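Local coordinates for LPXTG cell wall surface protein (PDB 4IGB) that is a peptidoglycan-anchored surface protein of Streptococcus gordonii, here represented by its N-terminal region with an adhesin-type second domain, and probably mediates adhesion, at residues D83-N88 with K113-Y118; F150-V155 with M269-S274; F31-N36 with T95-V100; V38-K43 with L90-T95. All blocks are in the same frame, centred on the assembly; numbering follows the deposited sequence.

Interaction 1 of 4, residues D83-N88 with K113-Y118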
loop_
_atom_site.group_PDB
_atom_site.type_symbol
_atom_site.label_atom_id
_atom_site.label_comp_id
_atom_site.label_asym_id
_atom_site.label_seq_id
_atom_site.Cartn_x
_atom_site.Cartn_y
_atom_site.Cartn_z
ATOM N N ASP B 83 21.534 19.510 -16.382
ATOM C CA ASP B 83 20.746 18.392 -15.894
ATOM C C ASP B 83 21.442 17.085 -16.216
ATOM O O ASP B 83 22.075 16.946 -17.260
ATOM C CB ASP B 83 19.346 18.420 -16.500
ATOM C CG ASP B 83 18.547 19.621 -16.043
ATOM O OD1 ASP B 83 19.054 20.378 -15.185
ATOM O OD2 ASP B 83 17.411 19.808 -16.529
ATOM N N GLN B 84 21.355 16.133 -15.299
ATOM C CA GLN B 84 21.918 14.814 -15.541
ATOM C C GLN B 84 20.908 13.727 -15.182
ATOM O O GLN B 84 20.333 13.738 -14.100
ATOM C CB GLN B 84 23.246 14.639 -14.799
ATOM C CG GLN B 84 24.297 15.644 -15.251
ATOM C CD GLN B 84 25.614 15.522 -14.517
ATOM O OE1 GLN B 84 26.305 16.519 -14.300
ATOM N NE2 GLN B 84 25.982 14.306 -14.148
ATOM N N VAL B 85 20.702 12.802 -16.117
ATOM C CA VAL B 85 19.666 11.786 -16.014
ATOM C C VAL B 85 20.264 10.416 -15.722
ATOM O O VAL B 85 21.190 9.974 -16.397
ATOM C CB VAL B 85 18.867 11.686 -17.324
ATOM C CG1 VAL B 85 17.814 10.593 -17.222
ATOM C CG2 VAL B 85 18.232 13.024 -17.665
ATOM N N PHE B 86 19.718 9.746 -14.717
ATOM C CA PHE B 86 20.178 8.419 -14.337
ATOM C C PHE B 86 19.011 7.429 -14.453
ATOM O O PHE B 86 18.090 7.422 -13.614
ATOM C CB PHE B 86 20.782 8.453 -12.918
ATOM C CG PHE B 86 21.914 9.440 -12.772
ATOM C CD1 PHE B 86 21.659 10.769 -12.496
ATOM C CD2 PHE B 86 23.234 9.044 -12.970
ATOM C CE1 PHE B 86 22.699 11.684 -12.391
ATOM C CE2 PHE B 86 24.284 9.960 -12.876
ATOM C CZ PHE B 86 24.010 11.279 -12.576
ATOM N N GLU B 87 19.044 6.640 -15.527
ATOM C CA GLU B 87 18.047 5.610 -15.818
ATOM C C GLU B 87 18.276 4.390 -14.949
ATOM O O GLU B 87 19.420 3.948 -14.772
ATOM C CB GLU B 87 18.120 5.189 -17.292
ATOM C CG GLU B 87 17.746 6.307 -18.253
ATOM C CD GLU B 87 17.946 5.957 -19.733
ATOM O OE1 GLU B 87 17.454 6.746 -20.562
ATOM O OE2 GLU B 87 18.598 4.932 -20.074
ATOM N N ASN B 88 17.190 3.857 -14.396
ATOM C CA ASN B 88 17.259 2.644 -13.589
ATOM C C ASN B 88 18.507 2.510 -12.731
ATOM O O ASN B 88 19.263 1.543 -12.886
ATOM C CB ASN B 88 17.151 1.417 -14.505
ATOM C CG ASN B 88 15.768 1.261 -15.085
ATOM O OD1 ASN B 88 15.557 1.458 -16.282
ATOM N ND2 ASN B 88 14.811 0.931 -14.235
ATOM N N LYS B 113 13.913 6.037 -12.666
ATOM C CA LYS B 113 14.716 7.145 -13.136
ATOM C C LYS B 113 14.880 8.159 -12.016
ATOM O O LYS B 113 13.943 8.437 -11.256
ATOM C CB LYS B 113 14.068 7.822 -14.357
ATOM C CG LYS B 113 14.866 8.999 -14.894
ATOM C CD LYS B 113 14.166 9.695 -16.063
ATOM C CE LYS B 113 14.231 8.836 -17.323
ATOM N NZ LYS B 113 13.363 9.385 -18.420
ATOM N N VAL B 114 16.084 8.691 -11.904
ATOM C CA VAL B 114 16.316 9.865 -11.073
ATOM C C VAL B 114 16.971 10.899 -11.965
ATOM O O VAL B 114 17.969 10.614 -12.629
ATOM C CB VAL B 114 17.220 9.554 -9.857
ATOM C CG1 VAL B 114 17.526 10.846 -9.041
ATOM C CG2 VAL B 114 16.578 8.467 -8.979
ATOM N N THR B 115 16.388 12.089 -11.999
ATOM C CA THR B 115 16.934 13.189 -12.780
ATOM C C THR B 115 17.444 14.271 -11.831
ATOM O O THR B 115 16.700 14.763 -10.974
ATOM C CB THR B 115 15.856 13.821 -13.698
ATOM O OG1 THR B 115 15.267 12.812 -14.533
ATOM C CG2 THR B 115 16.474 14.920 -14.567
ATOM N N LEU B 116 18.714 14.624 -11.990
ATOM C CA LEU B 116 19.331 15.724 -11.252
ATOM C C LEU B 116 19.180 16.998 -12.067
ATOM O O LEU B 116 19.723 17.102 -13.169
ATOM C CB LEU B 116 20.826 15.436 -11.021
ATOM C CG LEU B 116 21.263 14.681 -9.755
ATOM C CD1 LEU B 116 20.244 13.667 -9.274
ATOM C CD2 LEU B 116 22.626 14.022 -9.940
ATOM N N HIS B 117 18.433 17.957 -11.531
ATOM C CA HIS B 117 18.258 19.258 -12.161
ATOM C C HIS B 117 19.273 20.251 -11.611
ATOM O O HIS B 117 19.194 20.667 -10.453
ATOM C CB HIS B 117 16.834 19.789 -11.932
ATOM C CG HIS B 117 15.777 19.007 -12.652
ATOM N ND1 HIS B 117 15.335 19.339 -13.915
ATOM C CD2 HIS B 117 15.092 17.894 -12.296
ATOM C CE1 HIS B 117 14.414 18.474 -14.300
ATOM N NE2 HIS B 117 14.251 17.584 -13.337
ATOM N N TYR B 118 20.237 20.621 -12.444
ATOM C CA TYR B 118 21.253 21.593 -12.053
ATOM C C TYR B 118 20.614 22.920 -11.608
ATOM O O TYR B 118 19.750 23.467 -12.297
ATOM C CB TYR B 118 22.233 21.820 -13.206
ATOM C CG TYR B 118 23.439 22.647 -12.821
ATOM C CD1 TYR B 118 24.342 22.186 -11.862
ATOM C CD2 TYR B 118 23.684 23.879 -13.417
ATOM C CE1 TYR B 118 25.451 22.928 -11.503
ATOM C CE2 TYR B 118 24.799 24.632 -13.065
ATOM C CZ TYR B 118 25.674 24.148 -12.108
ATOM O OH TYR B 118 26.775 24.881 -11.748
HETATM O O HOH W 1 15.632 21.807 -14.772
HETATM O O HOH W 2 15.993 9.030 -20.354
#

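Interaction 2 of 4, residues F150-V155 with M269-S274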
loop_
_atom_site.group_PDB
_atom_site.type_symbol
_atom_site.label_atom_id
_atom_site.label_comp_id
_atom_site.label_asym_id
_atom_site.label_seq_id
_atom_site.Cartn_x
_atom_site.Cartn_y
_atom_site.Cartn_z
ATOM N N PHE B 150 11.795 4.464 4.421
ATOM C CA PHE B 150 12.893 4.934 3.595
ATOM C C PHE B 150 12.735 6.422 3.305
ATOM O O PHE B 150 11.640 6.987 3.433
ATOM C CB PHE B 150 13.022 4.113 2.308
ATOM C CG PHE B 150 11.771 4.056 1.476
ATOM C CD1 PHE B 150 11.488 5.053 0.555
ATOM C CD2 PHE B 150 10.890 2.987 1.595
ATOM C CE1 PHE B 150 10.346 4.998 -0.234
ATOM C CE2 PHE B 150 9.736 2.925 0.819
ATOM C CZ PHE B 150 9.470 3.928 -0.111
ATOM N N GLU B 151 13.834 7.054 2.914
ATOM C CA GLU B 151 13.855 8.487 2.682
ATOM C C GLU B 151 14.320 8.802 1.275
ATOM O O GLU B 151 15.330 8.281 0.839
ATOM C CB GLU B 151 14.812 9.126 3.685
ATOM C CG GLU B 151 15.040 10.617 3.522
ATOM C CD GLU B 151 15.721 11.209 4.748
ATOM O OE1 GLU B 151 15.848 10.472 5.753
ATOM O OE2 GLU B 151 16.134 12.396 4.705
ATOM N N ILE B 152 13.574 9.644 0.565
ATOM C CA ILE B 152 13.982 10.107 -0.754
ATOM C C ILE B 152 14.181 11.610 -0.693
ATOM O O ILE B 152 13.355 12.322 -0.124
ATOM C CB ILE B 152 12.938 9.764 -1.820
ATOM C CG1 ILE B 152 12.659 8.260 -1.821
ATOM C CG2 ILE B 152 13.418 10.201 -3.184
ATOM C CD1 ILE B 152 11.481 7.857 -2.660
ATOM N N GLY B 153 15.280 12.100 -1.258
ATOM C CA GLY B 153 15.592 13.518 -1.162
ATOM C C GLY B 153 17.064 13.792 -1.412
ATOM O O GLY B 153 17.851 12.859 -1.590
ATOM N N ASN B 154 17.441 15.072 -1.423
ATOM C CA ASN B 154 18.808 15.472 -1.767
ATOM C C ASN B 154 19.535 16.143 -0.601
ATOM O O ASN B 154 20.479 16.907 -0.793
ATOM C CB ASN B 154 18.798 16.402 -2.967
ATOM C CG ASN B 154 18.105 17.722 -2.676
ATOM O OD1 ASN B 154 17.426 17.869 -1.660
ATOM N ND2 ASN B 154 18.276 18.688 -3.569
ATOM N N VAL B 155 19.079 15.871 0.613
ATOM C CA VAL B 155 19.812 16.318 1.780
ATOM C C VAL B 155 20.846 15.261 2.149
ATOM O O VAL B 155 20.484 14.150 2.535
ATOM C CB VAL B 155 18.881 16.528 2.979
ATOM C CG1 VAL B 155 19.671 17.093 4.133
ATOM C CG2 VAL B 155 17.732 17.459 2.602
ATOM N N MET B 269 2.422 0.791 -7.067
ATOM C CA MET B 269 2.197 2.203 -7.319
ATOM C C MET B 269 3.461 2.791 -7.919
ATOM O O MET B 269 4.562 2.555 -7.415
ATOM C CB MET B 269 1.838 2.931 -6.013
ATOM C CG MET B 269 1.226 4.316 -6.206
ATOM S SD MET B 269 0.509 5.046 -4.692
ATOM C CE MET B 269 -0.512 3.725 -4.065
ATOM N N ASN B 270 3.304 3.538 -9.009
ATOM C CA ASN B 270 4.423 4.271 -9.595
ATOM C C ASN B 270 4.304 5.717 -9.139
ATOM O O ASN B 270 3.510 6.484 -9.674
ATOM C CB ASN B 270 4.398 4.148 -11.124
ATOM C CG ASN B 270 5.516 4.929 -11.813
ATOM O OD1 ASN B 270 5.518 5.142 -13.031
ATOM N ND2 ASN B 270 6.472 5.367 -11.019
ATOM N N PHE B 271 5.063 6.070 -8.111
ATOM C CA PHE B 271 5.038 7.419 -7.555
ATOM C C PHE B 271 6.311 8.152 -7.910
ATOM O O PHE B 271 7.204 7.608 -8.558
ATOM C CB PHE B 271 4.859 7.393 -6.029
ATOM C CG PHE B 271 6.032 6.788 -5.283
ATOM C CD1 PHE B 271 6.163 5.413 -5.167
ATOM C CD2 PHE B 271 7.006 7.600 -4.702
ATOM C CE1 PHE B 271 7.243 4.853 -4.474
ATOM C CE2 PHE B 271 8.079 7.049 -4.008
ATOM C CZ PHE B 271 8.197 5.677 -3.891
ATOM N N GLY B 272 6.388 9.404 -7.490
ATOM C CA GLY B 272 7.555 10.207 -7.758
ATOM C C GLY B 272 7.691 11.200 -6.624
ATOM O O GLY B 272 6.764 11.385 -5.833
ATOM N N TYR B 273 8.856 11.816 -6.532
ATOM C CA TYR B 273 9.114 12.828 -5.528
ATOM C C TYR B 273 10.089 13.800 -6.132
ATOM O O TYR B 273 11.074 13.383 -6.751
ATOM C CB TYR B 273 9.747 12.201 -4.288
ATOM C CG TYR B 273 10.150 13.211 -3.220
ATOM C CD1 TYR B 273 9.216 13.705 -2.313
ATOM C CD2 TYR B 273 11.467 13.656 -3.114
ATOM C CE1 TYR B 273 9.577 14.629 -1.335
ATOM C CE2 TYR B 273 11.841 14.574 -2.130
ATOM C CZ TYR B 273 10.890 15.061 -1.251
ATOM O OH TYR B 273 11.255 15.964 -0.278
ATOM N N SER B 274 9.834 15.091 -5.977
ATOM C CA SER B 274 10.841 16.069 -6.379
ATOM C C SER B 274 11.142 17.025 -5.232
ATOM O O SER B 274 10.257 17.354 -4.437
ATOM C CB SER B 274 10.459 16.809 -7.667
ATOM O OG SER B 274 9.331 17.642 -7.490
#

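Interaction 3 of 4, residues F31-N36 with T95-V100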
loop_
_atom_site.group_PDB
_atom_site.type_symbol
_atom_site.label_atom_id
_atom_site.label_comp_id
_atom_site.label_asym_id
_atom_site.label_seq_id
_atom_site.Cartn_x
_atom_site.Cartn_y
_atom_site.Cartn_z
ATOM N N PHE B 31 4.369 -1.960 6.768
ATOM C CA PHE B 31 5.255 -3.095 6.567
ATOM C C PHE B 31 6.645 -2.847 7.157
ATOM O O PHE B 31 7.060 -1.704 7.356
ATOM C CB PHE B 31 5.365 -3.425 5.077
ATOM C CG PHE B 31 4.126 -4.051 4.501
ATOM C CD1 PHE B 31 3.628 -5.236 5.018
ATOM C CD2 PHE B 31 3.460 -3.451 3.442
ATOM C CE1 PHE B 31 2.483 -5.817 4.489
ATOM C CE2 PHE B 31 2.340 -4.027 2.895
ATOM C CZ PHE B 31 1.842 -5.216 3.424
ATOM N N ASN B 32 7.368 -3.929 7.404
ATOM C CA ASN B 32 8.738 -3.847 7.892
ATOM C C ASN B 32 9.742 -3.687 6.759
ATOM O O ASN B 32 10.032 -4.637 6.026
ATOM C CB ASN B 32 9.075 -5.090 8.720
ATOM C CG ASN B 32 8.219 -5.202 9.955
ATOM O OD1 ASN B 32 8.043 -4.222 10.669
ATOM N ND2 ASN B 32 7.663 -6.392 10.209
ATOM N N LEU B 33 10.272 -2.481 6.615
ATOM C CA LEU B 33 11.303 -2.229 5.625
ATOM C C LEU B 33 12.454 -1.590 6.357
ATOM O O LEU B 33 12.294 -0.523 6.956
ATOM C CB LEU B 33 10.803 -1.285 4.529
ATOM C CG LEU B 33 9.884 -1.844 3.449
ATOM C CD1 LEU B 33 8.633 -2.407 4.066
ATOM C CD2 LEU B 33 9.536 -0.736 2.465
ATOM N N ASN B 34 13.614 -2.235 6.331
ATOM C CA ASN B 34 14.734 -1.722 7.093
ATOM C C ASN B 34 16.055 -2.135 6.478
ATOM O O ASN B 34 16.073 -2.891 5.492
ATOM C CB ASN B 34 14.632 -2.176 8.547
ATOM C CG ASN B 34 14.490 -3.675 8.672
ATOM O OD1 ASN B 34 15.429 -4.418 8.373
ATOM N ND2 ASN B 34 13.316 -4.134 9.121
ATOM N N ILE B 35 17.151 -1.636 7.046
ATOM C CA ILE B 35 18.483 -1.930 6.506
ATOM C C ILE B 35 18.852 -3.401 6.633
ATOM O O ILE B 35 19.833 -3.845 6.045
ATOM C CB ILE B 35 19.608 -1.107 7.180
ATOM C CG1 ILE B 35 19.705 -1.460 8.658
ATOM C CG2 ILE B 35 19.392 0.398 6.997
ATOM C CD1 ILE B 35 20.997 -0.981 9.292
ATOM N N ASN B 36 18.083 -4.153 7.411
ATOM C CA ASN B 36 18.420 -5.547 7.652
ATOM C C ASN B 36 17.691 -6.510 6.729
ATOM O O ASN B 36 18.118 -7.648 6.551
ATOM C CB ASN B 36 18.168 -5.939 9.108
ATOM C CG ASN B 36 19.079 -5.215 10.070
ATOM O OD1 ASN B 36 18.615 -4.619 11.044
ATOM N ND2 ASN B 36 20.379 -5.255 9.806
ATOM N N THR B 95 12.791 -8.247 1.824
ATOM C CA THR B 95 12.277 -9.602 1.979
ATOM C C THR B 95 11.581 -9.830 3.330
ATOM O O THR B 95 12.111 -9.477 4.378
ATOM C CB THR B 95 13.406 -10.659 1.825
ATOM O OG1 THR B 95 14.044 -10.505 0.554
ATOM C CG2 THR B 95 12.832 -12.070 1.915
ATOM N N ASN B 96 10.417 -10.471 3.293
ATOM C CA ASN B 96 9.660 -10.776 4.500
ATOM C C ASN B 96 9.370 -9.523 5.318
ATOM O O ASN B 96 9.886 -9.359 6.421
ATOM C CB ASN B 96 10.395 -11.805 5.365
ATOM C CG ASN B 96 9.529 -12.326 6.480
ATOM O OD1 ASN B 96 8.310 -12.140 6.458
ATOM N ND2 ASN B 96 10.143 -12.975 7.468
ATOM N N ILE B 97 8.538 -8.651 4.759
ATOM C CA ILE B 97 8.218 -7.371 5.367
ATOM C C ILE B 97 7.023 -7.532 6.280
ATOM O O ILE B 97 6.618 -6.589 6.961
ATOM C CB ILE B 97 7.882 -6.308 4.295
ATOM C CG1 ILE B 97 6.548 -6.622 3.617
ATOM C CG2 ILE B 97 9.015 -6.189 3.266
ATOM C CD1 ILE B 97 6.250 -5.694 2.436
ATOM N N GLY B 98 6.450 -8.732 6.271
ATOM C CA GLY B 98 5.328 -9.038 7.133
ATOM C C GLY B 98 4.667 -10.329 6.698
ATOM O O GLY B 98 4.971 -10.867 5.630
ATOM N N THR B 99 3.773 -10.836 7.539
ATOM C CA THR B 99 2.951 -11.983 7.192
ATOM C C THR B 99 1.494 -11.562 7.135
ATOM O O THR B 99 0.968 -10.971 8.086
ATOM C CB THR B 99 3.119 -13.099 8.210
ATOM O OG1 THR B 99 4.508 -13.432 8.301
ATOM C CG2 THR B 99 2.310 -14.341 7.798
ATOM N N VAL B 100 0.843 -11.853 6.015
ATOM C CA VAL B 100 -0.526 -11.413 5.789
ATOM C C VAL B 100 -1.355 -12.575 5.239
ATOM O O VAL B 100 -0.978 -13.195 4.236
ATOM C CB VAL B 100 -0.573 -10.254 4.770
ATOM C CG1 VAL B 100 -1.997 -9.841 4.506
ATOM C CG2 VAL B 100 0.256 -9.060 5.245
#

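Interaction 4 of 4, residues V38-K43 with L90-T95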
loop_
_atom_site.group_PDB
_atom_site.type_symbol
_atom_site.label_atom_id
_atom_site.label_comp_id
_atom_site.label_asym_id
_atom_site.label_seq_id
_atom_site.Cartn_x
_atom_site.Cartn_y
_atom_site.Cartn_z
ATOM N N VAL B 38 16.699 -5.452 3.520
ATOM C CA VAL B 38 16.818 -4.950 2.157
ATOM C C VAL B 38 17.945 -5.660 1.413
ATOM O O VAL B 38 18.958 -6.028 2.006
ATOM C CB VAL B 38 17.064 -3.430 2.131
ATOM C CG1 VAL B 38 18.418 -3.102 2.756
ATOM C CG2 VAL B 38 17.009 -2.900 0.711
ATOM N N SER B 39 17.748 -5.883 0.122
ATOM C CA SER B 39 18.823 -6.344 -0.754
ATOM C C SER B 39 18.795 -5.551 -2.055
ATOM O O SER B 39 17.751 -5.053 -2.472
ATOM C CB SER B 39 18.718 -7.849 -1.015
ATOM O OG SER B 39 17.436 -8.200 -1.506
ATOM N N VAL B 40 19.955 -5.386 -2.671
ATOM C CA VAL B 40 20.038 -4.671 -3.929
ATOM C C VAL B 40 19.991 -5.705 -5.054
ATOM O O VAL B 40 20.903 -6.515 -5.189
ATOM C CB VAL B 40 21.343 -3.843 -4.013
ATOM C CG1 VAL B 40 21.502 -3.223 -5.390
ATOM C CG2 VAL B 40 21.348 -2.753 -2.943
ATOM N N LEU B 41 18.913 -5.689 -5.832
ATOM C CA LEU B 41 18.763 -6.601 -6.969
ATOM C C LEU B 41 19.668 -6.159 -8.120
ATOM O O LEU B 41 20.257 -6.979 -8.822
ATOM C CB LEU B 41 17.301 -6.640 -7.432
ATOM C CG LEU B 41 16.251 -7.096 -6.410
ATOM C CD1 LEU B 41 14.894 -7.371 -7.087
ATOM C CD2 LEU B 41 16.735 -8.342 -5.680
ATOM N N SER B 42 19.766 -4.855 -8.323
ATOM C CA SER B 42 20.759 -4.325 -9.242
ATOM C C SER B 42 20.951 -2.856 -8.938
ATOM O O SER B 42 20.078 -2.222 -8.348
ATOM C CB SER B 42 20.306 -4.498 -10.694
ATOM O OG SER B 42 19.162 -3.694 -10.964
ATOM N N LYS B 43 22.089 -2.312 -9.342
ATOM C CA LYS B 43 22.312 -0.884 -9.255
ATOM C C LYS B 43 23.311 -0.500 -10.332
ATOM O O LYS B 43 24.220 -1.263 -10.640
ATOM C CB LYS B 43 22.825 -0.484 -7.862
ATOM C CG LYS B 43 24.180 -1.054 -7.509
ATOM C CD LYS B 43 24.726 -0.451 -6.223
ATOM C CE LYS B 43 26.089 -1.028 -5.923
ATOM N NZ LYS B 43 26.440 -0.879 -4.485
ATOM N N LEU B 90 18.811 1.958 -9.544
ATOM C CA LEU B 90 18.696 1.185 -8.322
ATOM C C LEU B 90 17.396 0.410 -8.271
ATOM O O LEU B 90 16.309 0.977 -8.423
ATOM C CB LEU B 90 18.780 2.109 -7.101
ATOM C CG LEU B 90 18.807 1.389 -5.752
ATOM C CD1 LEU B 90 20.036 0.491 -5.673
ATOM C CD2 LEU B 90 18.801 2.379 -4.585
ATOM N N SER B 91 17.525 -0.886 -8.030
ATOM C CA SER B 91 16.395 -1.781 -7.830
ATOM C C SER B 91 16.574 -2.558 -6.520
ATOM O O SER B 91 17.613 -3.196 -6.305
ATOM C CB SER B 91 16.288 -2.754 -9.012
ATOM O OG SER B 91 15.388 -3.799 -8.707
ATOM N N LEU B 92 15.569 -2.511 -5.646
ATOM C CA LEU B 92 15.695 -3.108 -4.320
ATOM C C LEU B 92 14.638 -4.149 -4.030
ATOM O O LEU B 92 13.536 -4.095 -4.546
ATOM C CB LEU B 92 15.571 -2.027 -3.235
ATOM C CG LEU B 92 16.581 -0.888 -3.351
ATOM C CD1 LEU B 92 16.210 0.221 -2.390
ATOM C CD2 LEU B 92 17.985 -1.415 -3.074
ATOM N N LYS B 93 14.959 -5.050 -3.119
ATOM C CA LYS B 93 13.962 -5.932 -2.563
ATOM C C LYS B 93 14.017 -5.858 -1.035
ATOM O O LYS B 93 15.102 -5.867 -0.451
ATOM C CB LYS B 93 14.203 -7.367 -3.039
ATOM C CG LYS B 93 13.184 -8.351 -2.532
ATOM C CD LYS B 93 13.549 -9.768 -2.919
ATOM C CE LYS B 93 12.593 -10.772 -2.259
ATOM N NZ LYS B 93 12.782 -12.136 -2.841
ATOM N N PHE B 94 12.850 -5.750 -0.400
ATOM C CA PHE B 94 12.748 -5.958 1.034
ATOM C C PHE B 94 12.068 -7.292 1.246
ATOM O O PHE B 94 10.917 -7.460 0.880
ATOM C CB PHE B 94 11.955 -4.837 1.713
ATOM C CG PHE B 94 12.586 -3.483 1.583
ATOM C CD1 PHE B 94 13.354 -2.960 2.611
ATOM C CD2 PHE B 94 12.399 -2.726 0.436
ATOM C CE1 PHE B 94 13.947 -1.701 2.488
ATOM C CE2 PHE B 94 12.993 -1.470 0.296
ATOM C CZ PHE B 94 13.763 -0.956 1.334
ATOM N N THR B 95 12.791 -8.247 1.824
ATOM C CA THR B 95 12.277 -9.602 1.979
ATOM C C THR B 95 11.581 -9.830 3.330
ATOM O O THR B 95 12.111 -9.477 4.378
ATOM C CB THR B 95 13.406 -10.659 1.825
ATOM O OG1 THR B 95 14.044 -10.505 0.554
ATOM C CG2 THR B 95 12.832 -12.070 1.915
HETATM O O HOH W 3 16.091 -8.554 0.776
#

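Interaction 1 of 4, residues D83-N88 with K113-Y118
Asp-83 and Tyr-118 meet where strand 84-100 begins and strand 103-118 ends: OD1 of Asp-83 accepts the backbone N of Tyr-118 at 3.0 Å. The donor reaches this oxygen on its anti side, somewhat out of the carboxylate plane, and the N-H...O angle of 136° shows a clearly bent bond. The other carboxylate oxygen, OD2, is joined to ND1 of His-117 through a water that donates to OD2 and lies 2.6 Å from ND1. Carboxylate and imidazole planes stand 74° apart, so the two groups do not stack.

Inward from this end the backbones take over. Gln-84 pairs with Leu-116, and Phe-86 with Val-114, each pair through two backbone N-H...O bonds; Leu-116 N lies 2.8 Å from Gln-84 O. On the face shared by Phe-86 and Leu-116, CD2 of the leucine comes within 3.4 Å of CE1 of the phenylalanine, while the carbonyl O of Val-114 lies in the plane of the aromatic ring, at its edge. On the other face CG2 of Val-85 lies beside CG2 of Thr-115, and CG1 of Val-85 touches CD of Lys-113 at 3.9 Å. The Lys-113 chain bends at chi3, and its CE lies 4.0 Å from the same CG1 of Val-85.

In the second shell, Leu-74 of strand 68-75 packs against Phe-86, Val-114 and Leu-116, and Trp-171 stacks on the His-117 ring. Strand directions 168° apart and alternating hydrogen-bonded and non-hydrogen-bonded pairs identify the open end of a long antiparallel beta hairpin, formed by strands 84-100 and 103-118 in the N-terminal domain.

Interaction 2 of 4, residues F150-V155 with M269-S274
The ring of Phe-271 receives CD1 of Ile-152 at its edge and in its plane, with CE2 of the ring 3.7 Å from that methyl. The two side chains reach toward each other tip to tip. Chi2 of Ile-152 (170°) sets CD1 anti to CA and thus at the far end of an extended branch. The Phe-150 ring is met at its own edge, near its plane, by CZ of Phe-271; the separation from CE1 of Phe-150 is 4.3 Å, a loose contact. The third ring, that of Tyr-273, passes Ile-152 in the opposite direction. Its CD2 lies 4.0 Å from CG2 of Ile-152, and its CE2 approaches the carbonyl O of Ile-152 to 3.4 Å and CA of Gly-153 to 4.0 Å.

The segment axes come no closer than 7.4 Å and their directions differ by 55°, and no hydrogen bond links the segments. This is the geometry of two sheets packed face to face through side chains, as in a beta sandwich: strand 149-153 belongs to the six-stranded antiparallel sheet and strand 268-274 to the eight-stranded one. All five touching residues are buried.

Around them, Phe-139 and Phe-283 pack on Ile-152 from its own sheet, and Ala-174 from the sheet across. The hydroxyl of Tyr-273 has its polar partner outside the interface, in a hydrogen bond to OE2 of Glu-209. The backbone of Gly-153 is turned such that a CB there would be jammed against the carbonyl O of Ile-152.

Interaction 3 of 4, residues F31-N36 with T95-V100
Asn-32 and Ile-97 bring their CA atoms to 4.4 Å, where a single backbone hydrogen bond ties a loop to a strand. Asn-32 N donates to the carbonyl O of Ile-97 at 2.8 Å, nearly straight (167°), in the carbonyl plane and on a lone pair. Segment 31-36 joins strand 29-30 of the six-stranded sheet to strand 38-43 of the eight-stranded one, so the bond lies where the chain passes from one sheet of the N-terminal domain to the other. Farther along this loop, OD1 of Asn-34 accepts from N of Asn-36, an Asx turn.

The side chain of Ile-97 touches both Phe-31 and Leu-33. Its chi1 of 70° places CG1 between the backbone N and the carbonyl carbon, and CG1 lies 3.5 Å from CD1 of Phe-31. The other branch, CG2, lies beside Leu-33, 3.9 Å from its CD1. Val-100 crosses Phe-31 at about a right angle, its CG2 meeting the ring edge at CE1. Ile-180 of strand 170-182 touches both Phe-31 and Ile-97. A CH-pi contact completes the packing: CD1 of Ile-97 sits 3.4 Å above the plane of the Phe-31 ring, offset toward the rim.

Interaction 4 of 4, residues V38-K43 with L90-T95
The carbonyl O of Ser-91 is gripped by two consecutive backbone N-H groups: Leu-41 N at 2.9 Å, with a bent N-H...O angle of 137°, and Ser-42 N, straighter but weak at 3.4 Å. Two residues facing one define a classic beta bulge, and the register shifts by one between Val-40 and Ser-42. Ser-42 O in turn accepts from Ser-91 N. Ahead of the bulge, Ser-39 and Lys-93 form a regular antiparallel hydrogen-bonded pair, in which Ser-39 N lies 2.7 Å from Lys-93 O. A water donates to that same oxygen and also hydrogen-bonds to the hydroxyls of Ser-39 and Thr-95, adding a bridge on the face of Ser-39 and Lys-93. Leu-41, at the bulge, lays CD2 3.8 Å from CB of Lys-93.

The face of Val-38, Val-40, Leu-92 and Phe-94 is largely apolar. Val-38 extends CG2 anti to its backbone N over one face of the Phe-94 ring, 3.7 Å above the plane and offset toward the rim. CG2 of Val-40 meets CD2 of Leu-92 at 3.6 Å. Past the bulge, CD1 of Leu-90 rests against CB of Lys-43, whose NZ bonds to OE1 of Gln-49.

Strand 38-43 is the outermost strand of the eight-stranded sheet at this end; strand 84-100 separates it from strand 103-118, and the face of Val-38 and Phe-94 packs on Phe-139 and Ile-141 of strand 135-142 in the other sheet.

How the interactions relate
From the N terminus, the 31-36 loop leaves strand 29-30 of the six-stranded sheet and closes on 95-100 in interaction 3. Within the chain so enclosed lies interaction 4, where 38-43 pairs with 90-95; the two share Thr-95 and touch where Leu-33 CB meets Phe-94 CD1 at 3.6 Å. Interaction 1 opens at 83-88, inside both loops, and closes beyond them at 113-118, so it crosses each. Strand 84-100 thus serves interactions 1, 3 and 4. Interaction 2 follows in series, closing the long excursion from 150-155 to 269-274 by side chains between the two sheets. Its Phe-150 touches Leu-33 of interaction 3, linking the crossover loop to the core between the sheets.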